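Local coordinates for penicillin binding protein 2X (Streptococcus thermophilus, PDB 5U47), which probably acts as a septal transpeptidase that cross-links the peptides of cell-wall peptidoglycan and is acylated by beta-lactam antibiotics, at residues A[53-58]-A[203-208]; A[468-473]-A[531-536]. The protein carries 1 engineered substitution. All blocks are in the same frame, centred on the assembly; numbering follows the deposited sequence.

Contact 1: residues A[53-58]-A[203-208]; sequences YAIVST and LGTETI
Y53 and L203 bring the two backbones nearest, with CA atoms 7.3 Å apart, and no hydrogen bond joins the two segments. Residues 53-55 end the long strand 42-55, which pairs antiparallel with strands 104-105 and 134-143 in the dimerisation domain. Segment 203-208 runs into the outer strand of a separate three-stranded antiparallel sheet. The contact is therefore a meeting of side chains between one sheet and the approach to another. Y53 and I55, two residues apart on the strand, both point at the incoming chain.

L203 lies over one face of the Y53 ring. Its CB makes a CH-pi contact 4.1 Å from the ring centroid and 15° off the normal, displaced toward the CE1 and CZ side. From there the leucine continues toward the phenol end: with CG beside the backbone N (chi1 -62°) and CD1 extended from CB (chi2 171°), CD1 comes to 3.5 Å from Y53 CZ. The same methyl is 3.2 Å from Y53 OH, a tight fit at the hydroxyl.

Polar groups fix the approaching chain from outside the pair. L203 O is hydrogen-bonded to Q104 of strand 104-105, and G204 N to E137 of strand 134-143, so both neighbours of strand 42-55 help to hold it. The hydroxyl of T205 is hydrogen-bonded to L202 O and to E194 N, while its methyl, CG2, meets I55: the two side chains cross at about a right angle, with T205 CG2 3.9 Å from I55 CD1.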
loop_
_atom_site.group_PDB
_atom_site.type_symbol
_atom_site.label_atom_id
_atom_site.label_comp_id
_atom_site.label_asym_id
_atom_site.label_seq_id
_atom_site.Cartn_x
_atom_site.Cartn_y
_atom_site.Cartn_z
ATOM N N TYR A 53 -32.396 -9.549 -24.254
ATOM C CA TYR A 53 -33.806 -9.599 -23.859
ATOM C C TYR A 53 -34.694 -9.475 -25.077
ATOM O O TYR A 53 -34.280 -8.948 -26.110
ATOM C CB TYR A 53 -34.151 -8.459 -22.900
ATOM C CG TYR A 53 -33.399 -8.522 -21.603
ATOM C CD1 TYR A 53 -32.117 -7.976 -21.495
ATOM C CD2 TYR A 53 -33.962 -9.114 -20.479
ATOM C CE1 TYR A 53 -31.410 -8.035 -20.307
ATOM C CE2 TYR A 53 -33.265 -9.176 -19.285
ATOM C CZ TYR A 53 -31.985 -8.637 -19.201
ATOM O OH TYR A 53 -31.283 -8.697 -18.014
ATOM N N ALA A 54 -35.922 -9.962 -24.940
ATOM C CA ALA A 54 -36.914 -9.889 -26.013
ATOM C C ALA A 54 -38.231 -9.389 -25.429
ATOM O O ALA A 54 -38.767 -9.993 -24.503
ATOM C CB ALA A 54 -37.093 -11.255 -26.677
ATOM N N ILE A 55 -38.717 -8.253 -25.930
ATOM C CA ILE A 55 -39.995 -7.723 -25.476
ATOM C C ILE A 55 -41.086 -8.350 -26.349
ATOM O O ILE A 55 -41.101 -8.148 -27.571
ATOM C CB ILE A 55 -40.055 -6.189 -25.546
ATOM C CG1 ILE A 55 -39.082 -5.589 -24.528
ATOM C CG2 ILE A 55 -41.488 -5.707 -25.279
ATOM C CD1 ILE A 55 -39.029 -4.075 -24.563
ATOM N N VAL A 56 -41.977 -9.108 -25.708
ATOM C CA VAL A 56 -43.070 -9.820 -26.406
ATOM C C VAL A 56 -44.463 -9.243 -26.166
ATOM O O VAL A 56 -45.417 -9.670 -26.824
ATOM C CB VAL A 56 -43.101 -11.323 -26.016
ATOM C CG1 VAL A 56 -41.824 -12.020 -26.480
ATOM C CG2 VAL A 56 -43.313 -11.517 -24.508
ATOM N N SER A 57 -44.590 -8.290 -25.232
ATOM C CA SER A 57 -45.902 -7.702 -24.923
ATOM C C SER A 57 -46.536 -7.033 -26.133
ATOM O O SER A 57 -45.900 -6.205 -26.794
ATOM C CB SER A 57 -45.795 -6.652 -23.811
ATOM O OG SER A 57 -47.065 -6.083 -23.538
ATOM N N THR A 58 -47.796 -7.383 -26.410
ATOM C CA THR A 58 -48.529 -6.772 -27.515
ATOM C C THR A 58 -48.870 -5.297 -27.207
ATOM O O THR A 58 -49.336 -4.553 -28.090
ATOM C CB THR A 58 -49.796 -7.585 -27.883
ATOM O OG1 THR A 58 -50.624 -7.755 -26.730
ATOM C CG2 THR A 58 -49.406 -8.951 -28.415
ATOM N N LEU A 203 -35.408 -3.690 -19.533
ATOM C CA LEU A 203 -33.974 -3.581 -19.786
ATOM C C LEU A 203 -33.617 -3.476 -21.274
ATOM O O LEU A 203 -34.325 -4.001 -22.147
ATOM C CB LEU A 203 -33.235 -4.740 -19.112
ATOM C CG LEU A 203 -33.373 -4.789 -17.580
ATOM C CD1 LEU A 203 -32.810 -6.086 -17.022
ATOM C CD2 LEU A 203 -32.716 -3.585 -16.912
ATOM N N GLY A 204 -32.527 -2.749 -21.540
ATOM C CA GLY A 204 -32.021 -2.538 -22.895
ATOM C C GLY A 204 -32.692 -1.442 -23.712
ATOM O O GLY A 204 -32.260 -1.162 -24.827
ATOM N N THR A 205 -33.706 -0.796 -23.137
ATOM C CA THR A 205 -34.494 0.239 -23.821
ATOM C C THR A 205 -34.071 1.687 -23.572
ATOM O O THR A 205 -34.625 2.595 -24.189
ATOM C CB THR A 205 -35.971 0.143 -23.370
ATOM O OG1 THR A 205 -36.049 0.298 -21.936
ATOM C CG2 THR A 205 -36.561 -1.176 -23.782
ATOM N N GLU A 206 -33.142 1.876 -22.634
ATOM C CA GLU A 206 -32.610 3.197 -22.217
ATOM C C GLU A 206 -32.389 4.260 -23.250
ATOM O O GLU A 206 -31.962 3.987 -24.372
ATOM C CB GLU A 206 -31.195 3.086 -21.586
ATOM C CG GLU A 206 -31.023 2.062 -20.521
ATOM C CD GLU A 206 -30.856 0.672 -21.088
ATOM O OE1 GLU A 206 -29.727 0.313 -21.468
ATOM O OE2 GLU A 206 -31.864 -0.059 -21.125
ATOM N N THR A 207 -32.615 5.489 -22.802
ATOM C CA THR A 207 -32.281 6.676 -23.540
ATOM C C THR A 207 -31.454 7.445 -22.521
ATOM O O THR A 207 -31.969 7.854 -21.491
ATOM C CB THR A 207 -33.510 7.513 -23.941
ATOM O OG1 THR A 207 -34.306 6.786 -24.881
ATOM C CG2 THR A 207 -33.071 8.837 -24.572
ATOM N N ILE A 208 -30.162 7.589 -22.790
ATOM C CA ILE A 208 -29.269 8.327 -21.905
ATOM C C ILE A 208 -29.643 9.802 -21.976
ATOM O O ILE A 208 -29.837 10.344 -23.063
ATOM C CB ILE A 208 -27.791 8.088 -22.272
ATOM C CG1 ILE A 208 -27.439 6.617 -21.967
ATOM C CG2 ILE A 208 -26.883 9.043 -21.506
ATOM C CD1 ILE A 208 -26.063 6.167 -22.420
#

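Contact 2: residues A[468-473]-A[531-536]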
loop_
_atom_site.group_PDB
_atom_site.type_symbol
_atom_site.label_atom_id
_atom_site.label_comp_id
_atom_site.label_asym_id
_atom_site.label_seq_id
_atom_site.Cartn_x
_atom_site.Cartn_y
_atom_site.Cartn_z
ATOM N N GLU A 468 27.311 4.655 8.631
ATOM C CA GLU A 468 28.013 3.729 9.524
ATOM C C GLU A 468 27.134 2.536 9.882
ATOM O O GLU A 468 27.618 1.401 9.933
ATOM C CB GLU A 468 28.562 4.452 10.763
ATOM C CG GLU A 468 29.685 5.403 10.384
ATOM C CD GLU A 468 30.277 6.157 11.561
ATOM O OE1 GLU A 468 31.171 7.017 11.332
ATOM O OE2 GLU A 468 29.855 5.897 12.709
ATOM N N THR A 469 25.853 2.787 10.110
ATOM C CA THR A 469 24.907 1.716 10.396
ATOM C C THR A 469 24.883 0.721 9.224
ATOM O O THR A 469 24.981 -0.489 9.445
ATOM C CB THR A 469 23.486 2.258 10.679
ATOM O OG1 THR A 469 23.518 3.093 11.839
ATOM C CG2 THR A 469 22.511 1.124 10.934
ATOM N N ARG A 470 24.823 1.238 7.990
ATOM C CA ARG A 470 24.808 0.372 6.799
ATOM C C ARG A 470 26.086 -0.451 6.681
ATOM O O ARG A 470 26.035 -1.625 6.326
ATOM C CB ARG A 470 24.578 1.162 5.512
ATOM C CG ARG A 470 23.160 1.732 5.359
ATOM C CD ARG A 470 22.873 2.183 3.929
ATOM N NE ARG A 470 23.915 3.065 3.392
ATOM C CZ ARG A 470 24.032 4.373 3.638
ATOM N NH1 ARG A 470 23.180 5.020 4.441
ATOM N NH2 ARG A 470 25.034 5.050 3.092
ATOM N N ASN A 471 27.223 0.158 6.995
ATOM C CA ASN A 471 28.489 -0.566 6.954
ATOM C C ASN A 471 28.530 -1.672 8.030
ATOM O O ASN A 471 28.937 -2.791 7.736
ATOM C CB ASN A 471 29.679 0.371 7.074
ATOM C CG ASN A 471 30.997 -0.379 6.998
ATOM O OD1 ASN A 471 31.244 -1.115 6.041
ATOM N ND2 ASN A 471 31.831 -0.224 8.015
ATOM N N TYR A 472 28.088 -1.383 9.254
ATOM C CA TYR A 472 28.048 -2.430 10.294
ATOM C C TYR A 472 27.133 -3.577 9.867
ATOM O O TYR A 472 27.408 -4.739 10.158
ATOM C CB TYR A 472 27.613 -1.883 11.667
ATOM C CG TYR A 472 28.622 -0.951 12.308
ATOM C CD1 TYR A 472 29.903 -1.392 12.605
ATOM C CD2 TYR A 472 28.284 0.349 12.664
ATOM C CE1 TYR A 472 30.840 -0.553 13.201
ATOM C CE2 TYR A 472 29.210 1.191 13.253
ATOM C CZ TYR A 472 30.482 0.731 13.521
ATOM O OH TYR A 472 31.399 1.561 14.111
ATOM N N MET A 473 26.066 -3.245 9.150
ATOM C CA MET A 473 25.114 -4.255 8.643
ATOM C C MET A 473 25.691 -5.196 7.570
ATOM O O MET A 473 25.117 -6.259 7.313
ATOM C CB MET A 473 23.834 -3.576 8.134
ATOM C CG MET A 473 22.934 -3.060 9.242
ATOM S SD MET A 473 21.595 -1.995 8.652
ATOM C CE MET A 473 20.502 -3.191 7.896
ATOM N N VAL A 531 15.831 -7.427 6.573
ATOM C CA VAL A 531 15.855 -6.222 5.762
ATOM C C VAL A 531 17.178 -6.262 5.022
ATOM O O VAL A 531 18.192 -6.690 5.603
ATOM C CB VAL A 531 15.730 -4.925 6.561
ATOM C CG1 VAL A 531 16.850 -4.768 7.597
ATOM C CG2 VAL A 531 15.685 -3.739 5.608
ATOM N N ALA A 532 17.156 -5.882 3.745
ATOM C CA ALA A 532 18.340 -5.869 2.899
ATOM C C ALA A 532 18.335 -4.602 2.043
ATOM O O ALA A 532 17.271 -4.152 1.583
ATOM C CB ALA A 532 18.364 -7.108 2.020
ATOM N N MET A 533 19.521 -4.020 1.874
ATOM C CA MET A 533 19.723 -2.811 1.102
ATOM C C MET A 533 20.930 -3.009 0.201
ATOM O O MET A 533 21.982 -3.457 0.640
ATOM C CB MET A 533 19.939 -1.596 2.018
ATOM C CG MET A 533 18.800 -1.371 3.002
ATOM S SD MET A 533 19.133 -0.010 4.106
ATOM C CE MET A 533 17.830 -0.124 5.327
ATOM N N VAL A 534 20.767 -2.681 -1.070
ATOM C CA VAL A 534 21.816 -2.891 -2.030
ATOM C C VAL A 534 21.821 -1.748 -3.039
ATOM O O VAL A 534 20.745 -1.206 -3.352
ATOM C CB VAL A 534 21.608 -4.258 -2.740
ATOM C CG1 VAL A 534 20.359 -4.247 -3.605
ATOM C CG2 VAL A 534 22.816 -4.649 -3.572
ATOM N N PRO A 535 22.996 -1.263 -3.447
ATOM C CA PRO A 535 24.305 -1.637 -2.901
ATOM C C PRO A 535 24.414 -0.994 -1.523
ATOM O O PRO A 535 23.662 -0.077 -1.216
ATOM C CB PRO A 535 25.311 -1.016 -3.872
ATOM C CG PRO A 535 24.527 -0.444 -4.991
ATOM C CD PRO A 535 23.098 -0.335 -4.578
ATOM N N SER A 536 25.333 -1.463 -0.697
ATOM C CA SER A 536 25.404 -1.005 0.680
ATOM C C SER A 536 25.733 0.473 0.891
ATOM O O SER A 536 25.072 1.160 1.664
ATOM C CB SER A 536 26.397 -1.872 1.462
ATOM O OG SER A 536 26.519 -1.399 2.789
#
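V531 meets M473 through one methyl from each side, V531 CG1 lying 4.0 Å from M473 CE where the two side chains cross at about a right angle. A bend at chi3 (74°) turns the methionine methyl toward the strand. M473 also touches T503 on the neighbouring strand 503-510, and V299 on helix 297-308.

M533, two residues on, projects toward the helix from the same strand, and its SD lies 4.3 Å from R470 CD. Beyond it, F423, I426 and S427 of helix 416-427 touch the M533 side chain, which is thus held between two helices. The strand ends at V534, and the peptide bond to P535 is cis.

S536 carries the polar half of the contact. Its carbonyl oxygen accepts a 2.8 Å hydrogen bond from R470 NE, close to the guanidinium plane and almost in line with the C=O bond (170°). The arginine chain bends at chi3 (-51°), bringing NE to this oxygen. NH1 and NH2 are hydrogen-bonded to the carbonyls of I426 and E537, so three backbone oxygens hold the buried guanidinium and fix its rotation. S536 OG, for its part, is hydrogen-bonded to T503 OG1, which also bonds R470 O and so links strand 503-510 to both segments.

Here helix 463-478 packs against one face of the central five-stranded antiparallel sheet, an arrangement characteristic of the transpeptidase domain and of the wider beta-lactamase fold.

In the fold
Contacts 1 and 2 sit in different parts of the elongated chain, on opposite sides of its centre; their own centres are about 67 Å apart and their nearest atoms about 51 Å. They follow one another in sequence, contact 1 closing before contact 2 opens. Contact 1 belongs to the dimerisation domain, contact 2 to the transpeptidase domain. The latter contact adjoins what is probably the active site: S295 and K298 fit the SxxK motif of penicillin-binding proteins, K505 begins a KSG sequence on strand 503-510, and M473 touches that lysine. Contact 2 is fully buried, whereas contact 1 is only partly so.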